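Local coordinates for protein probable glutaminase ybaS (Escherichia coli, PDB 1U60) that catalyses the hydrolysis of L-glutamine to L-glutamate and ammonium, as a homotetrameric glutaminase related to the serine beta-lactamases, at residues P31-V36 / A63-S68; V52-D57 / N201-A206. All coordinates share one frame; numbering follows the deposited sequence.

Contact 1: P31-V36 / A63-S68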
# COMPACT_ATOMS: atom_id res chain seq x y z
N PRO A 31 29.49 -15.81 0.37
CA PRO A 31 30.21 -15.79 1.65
C PRO A 31 30.26 -14.45 2.37
O PRO A 31 30.19 -14.44 3.60
CB PRO A 31 31.63 -16.23 1.24
CG PRO A 31 31.41 -17.09 0.07
CD PRO A 31 30.29 -16.42 -0.70
N PHE A 32 30.38 -13.34 1.65
CA PHE A 32 30.46 -12.05 2.27
C PHE A 32 29.26 -11.87 3.22
O PHE A 32 29.45 -11.46 4.36
CB PHE A 32 30.46 -10.92 1.23
CG PHE A 32 30.69 -9.56 1.81
CD1 PHE A 32 31.96 -9.05 1.95
CD2 PHE A 32 29.62 -8.78 2.24
CE1 PHE A 32 32.17 -7.77 2.47
CE2 PHE A 32 29.82 -7.55 2.79
CZ PHE A 32 31.11 -7.02 2.91
N LEU A 33 28.05 -12.12 2.73
CA LEU A 33 26.85 -11.95 3.56
C LEU A 33 26.82 -12.97 4.71
O LEU A 33 26.40 -12.66 5.82
CB LEU A 33 25.60 -12.03 2.69
CG LEU A 33 25.44 -10.89 1.70
CD1 LEU A 33 24.26 -11.16 0.76
CD2 LEU A 33 25.22 -9.55 2.45
N ALA A 34 27.21 -14.22 4.42
CA ALA A 34 27.20 -15.26 5.43
C ALA A 34 28.11 -14.93 6.63
O ALA A 34 27.80 -15.28 7.77
CB ALA A 34 27.67 -16.59 4.80
N ASN A 35 29.17 -14.19 6.35
CA ASN A 35 30.30 -13.93 7.27
C ASN A 35 30.14 -12.62 8.04
O ASN A 35 30.92 -12.32 8.93
CB ASN A 35 31.61 -13.90 6.47
CG ASN A 35 32.04 -15.27 5.96
OD1 ASN A 35 31.56 -16.31 6.44
ND2 ASN A 35 32.94 -15.29 4.96
N VAL A 36 29.13 -11.81 7.72
CA VAL A 36 28.93 -10.57 8.48
C VAL A 36 28.59 -10.96 9.91
O VAL A 36 27.66 -11.73 10.10
CB VAL A 36 27.79 -9.66 7.90
CG1 VAL A 36 27.64 -8.37 8.73
CG2 VAL A 36 28.07 -9.29 6.48
N ALA A 63 25.96 -4.33 2.93
CA ALA A 63 25.58 -4.31 1.49
C ALA A 63 24.18 -3.77 1.33
O ALA A 63 23.28 -4.16 2.04
CB ALA A 63 25.71 -5.73 0.88
N LEU A 64 24.04 -2.81 0.44
CA LEU A 64 22.79 -2.13 0.13
C LEU A 64 21.74 -3.11 -0.38
O LEU A 64 20.61 -3.05 0.01
CB LEU A 64 23.08 -1.06 -0.90
CG LEU A 64 21.93 -0.12 -1.31
CD1 LEU A 64 21.44 0.72 -0.15
CD2 LEU A 64 22.41 0.80 -2.39
N GLU A 65 22.17 -3.98 -1.28
CA GLU A 65 21.37 -4.98 -1.94
C GLU A 65 20.07 -4.37 -2.49
O GLU A 65 20.13 -3.32 -3.10
CB GLU A 65 21.19 -6.17 -1.00
CG GLU A 65 22.53 -6.87 -0.70
CD GLU A 65 23.02 -7.71 -1.88
OE1 GLU A 65 22.29 -7.84 -2.90
OE2 GLU A 65 24.12 -8.27 -1.76
N SER A 66 18.90 -4.96 -2.20
CA SER A 66 17.71 -4.52 -2.93
C SER A 66 17.23 -3.14 -2.46
O SER A 66 16.35 -2.53 -3.07
CB SER A 66 16.59 -5.56 -2.91
OG SER A 66 16.16 -5.63 -1.63
N ILE A 67 17.81 -2.57 -1.43
CA ILE A 67 17.47 -1.19 -1.14
C ILE A 67 17.86 -0.27 -2.31
O ILE A 67 17.24 0.81 -2.51
CB ILE A 67 18.07 -0.71 0.25
CG1 ILE A 67 17.49 -1.55 1.42
CG2 ILE A 67 17.76 0.74 0.46
CD1 ILE A 67 18.21 -1.37 2.70
N SER A 68 18.88 -0.69 -3.08
CA SER A 68 19.26 -0.00 -4.31
C SER A 68 18.08 0.25 -5.28
O SER A 68 18.12 1.22 -6.04
CB SER A 68 20.32 -0.82 -5.03
OG SER A 68 19.77 -2.01 -5.56
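E65, which faces L33 across this contact, has its backbone O gripped by S68: S68 N donates to E65 O at 2.9 Å. S68 OG lies 2.8 Å from E65 O, although its single proton could go to Q195 OE1 instead. This tight turn leads into helix 68-80 of the beta-lactamase-like fold. S66, a predicted substrate-binding residue, opens the Ser-x-x-Lys motif of that clan, the motif that carries the nucleophilic serine in serine beta-lactamases. S66 OG is hydrogen-bonded to Y244 OH. The positive phi of E65 (48°) turns the chain between A63 and S66.

The short helix 31-34 reaches this turn through L33, and its forked end meets two different surfaces. L33 CD2 packs on the methyl of A63, with A63 CB 4.2 Å away, whereas L33 CD1 approaches E65 OE2 at 3.8 Å, an apolar touch on a carboxylate oxygen. The side chains of L33 and E65 arrive from opposite directions. A bend at chi2 (-75°) folds the E65 carboxylate back from an extended course. The interface is small, 116 Å² summed over both sides, and all three touching residues are buried. E65 OE2 also lies close to OE2 of E161, like S66 a predicted substrate-binding residue. Helix 155-162 flanks both segments, since F32 and E65 each touch V157. The helical turn is closed by N35 N donating to P31 O at 2.9 Å, and N26 ND2 donates to both L33 O and V36 O.

Contact 2: V52-D57 / N201-A206. With EDO (1,2-ethanediol), chain I.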
# COMPACT_ATOMS: atom_id res chain seq x y z
N VAL A 52 21.18 14.26 13.34
CA VAL A 52 21.44 12.83 13.26
C VAL A 52 21.49 12.26 14.65
O VAL A 52 22.20 12.80 15.50
CB VAL A 52 22.80 12.52 12.56
CG1 VAL A 52 23.05 11.04 12.53
CG2 VAL A 52 22.82 13.09 11.16
N TYR A 53 20.77 11.18 14.89
CA TYR A 53 20.69 10.50 16.19
C TYR A 53 20.86 9.02 15.93
O TYR A 53 20.15 8.46 15.07
CB TYR A 53 19.34 10.71 16.87
CG TYR A 53 19.02 12.16 17.00
CD1 TYR A 53 19.54 12.92 18.07
CD2 TYR A 53 18.29 12.83 16.01
CE1 TYR A 53 19.32 14.31 18.14
CE2 TYR A 53 18.06 14.18 16.09
CZ TYR A 53 18.56 14.92 17.15
OH TYR A 53 18.34 16.27 17.20
N SER A 54 21.73 8.34 16.66
CA SER A 54 21.88 6.90 16.44
C SER A 54 22.28 6.14 17.67
O SER A 54 22.67 6.73 18.67
CB SER A 54 22.87 6.64 15.31
OG SER A 54 24.21 6.73 15.78
N ALA A 55 22.16 4.83 17.58
CA ALA A 55 22.55 3.89 18.61
C ALA A 55 23.05 2.63 17.95
O ALA A 55 22.63 2.28 16.84
CB ALA A 55 21.34 3.54 19.53
N GLY A 56 24.00 1.96 18.61
CA GLY A 56 24.57 0.75 18.08
C GLY A 56 25.67 0.98 17.08
O GLY A 56 26.31 2.06 17.04
N ASP A 57 25.84 -0.02 16.23
CA ASP A 57 26.92 -0.11 15.25
C ASP A 57 26.63 0.73 13.99
O ASP A 57 26.67 0.25 12.88
CB ASP A 57 27.10 -1.58 14.84
CG ASP A 57 27.43 -2.49 16.02
OD1 ASP A 57 28.59 -2.40 16.50
OD2 ASP A 57 26.60 -3.30 16.50
N ASN A 201 26.28 2.58 5.67
CA ASN A 201 25.99 2.35 7.07
C ASN A 201 24.59 2.81 7.43
O ASN A 201 23.83 3.30 6.57
CB ASN A 201 27.03 2.95 8.01
CG ASN A 201 27.16 4.40 7.90
OD1 ASN A 201 26.17 5.14 7.73
ND2 ASN A 201 28.42 4.90 8.01
N THR A 202 24.24 2.65 8.67
CA THR A 202 22.85 2.90 9.07
C THR A 202 22.51 4.40 8.97
O THR A 202 21.36 4.75 8.68
CB THR A 202 22.61 2.35 10.44
OG1 THR A 202 22.78 0.92 10.40
CG2 THR A 202 21.15 2.54 10.91
N ILE A 203 23.49 5.26 9.27
CA ILE A 203 23.27 6.69 9.13
C ILE A 203 23.05 7.06 7.67
O ILE A 203 22.21 7.90 7.37
CB ILE A 203 24.39 7.47 9.84
CG1 ILE A 203 24.12 7.37 11.37
CG2 ILE A 203 24.37 8.94 9.48
CD1 ILE A 203 25.23 7.80 12.22
N GLU A 204 23.85 6.47 6.78
CA GLU A 204 23.69 6.68 5.35
C GLU A 204 22.34 6.21 4.85
O GLU A 204 21.68 6.90 4.08
CB GLU A 204 24.84 6.03 4.61
CG GLU A 204 26.11 6.83 4.87
CD GLU A 204 27.42 6.11 4.50
OE1 GLU A 204 27.44 4.86 4.31
OE2 GLU A 204 28.45 6.85 4.47
N LEU A 205 21.89 5.05 5.35
CA LEU A 205 20.54 4.57 5.00
C LEU A 205 19.46 5.51 5.47
O LEU A 205 18.53 5.82 4.71
CB LEU A 205 20.33 3.16 5.50
CG LEU A 205 19.01 2.48 5.21
CD1 LEU A 205 18.76 2.50 3.69
CD2 LEU A 205 18.95 1.05 5.71
N ALA A 206 19.56 5.98 6.71
CA ALA A 206 18.63 6.96 7.24
C ALA A 206 18.66 8.26 6.48
O ALA A 206 17.65 8.93 6.37
CB ALA A 206 18.85 7.20 8.74
C1 EDO I . 28.80 8.25 10.51
O1 EDO I . 28.88 6.89 11.01
C2 EDO I . 28.18 8.32 9.11
O2 EDO I . 29.03 7.86 8.04
O HOH W 1 25.59 0.55 10.32
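I203, near the start of helix 202-213, meets V52 and S54 of strand 52-56, an outermost strand of the five-stranded antiparallel sheet in this beta-lactamase-like fold. The helix begins with a capping box: E204 N donates to N201 OD1 at 2.8 Å, with a C=O...N angle of 166°, and N201 N returns a bond to E204 OE1, 31° out of the carboxylate plane. N201 ND2 also donates to O2 of an ethanediol, probably from the crystallisation liquor and also hydrogen-bonded to D59 OD1. T202 is linked to the other segment by one water, which accepts from T202 OG1 at 2.8 Å and donates to D57 O at 2.8 Å. In I203, chi1 of -75° sets CG1 and its CD1 on the strand side; CD1 and CG2 both touch V52 CG1 at 3.9 Å, the two side chains crossing at about a right angle. CD1 merely touches S54 OG, at 3.9 Å in van der Waals contact; that hydroxyl is hydrogen-bonded to S58 OG. E204 OE1 has a second partner in a salt bridge to R61. L205 and A206 pack on A277 of strand 274-279; L205 N closes the first turn on N201 O, and A206 N follows with T202 O at 2.9 Å.

Along the chain the segments alternate, 31-36, 52-57, 63-68, then 201-206, so the two contacts are interleaved, with centres about 17 Å apart. They adjoin directly where I67 CG2 of contact 1 packs on L205 CD1 of contact 2 at 3.8 Å. Strand 198-200 joins them further: it pairs antiparallel with strand 62-63, which leads into the S66 turn, and it runs straight into helix 202-213. Contact 1 is buried beside predicted substrate-binding residues, whereas contact 2 lies nearer the surface at the edge of the five-stranded sheet, away from those sites. Helix 202-213 thus bridges the sheet edge and the turn holding the predicted substrate-binding S66.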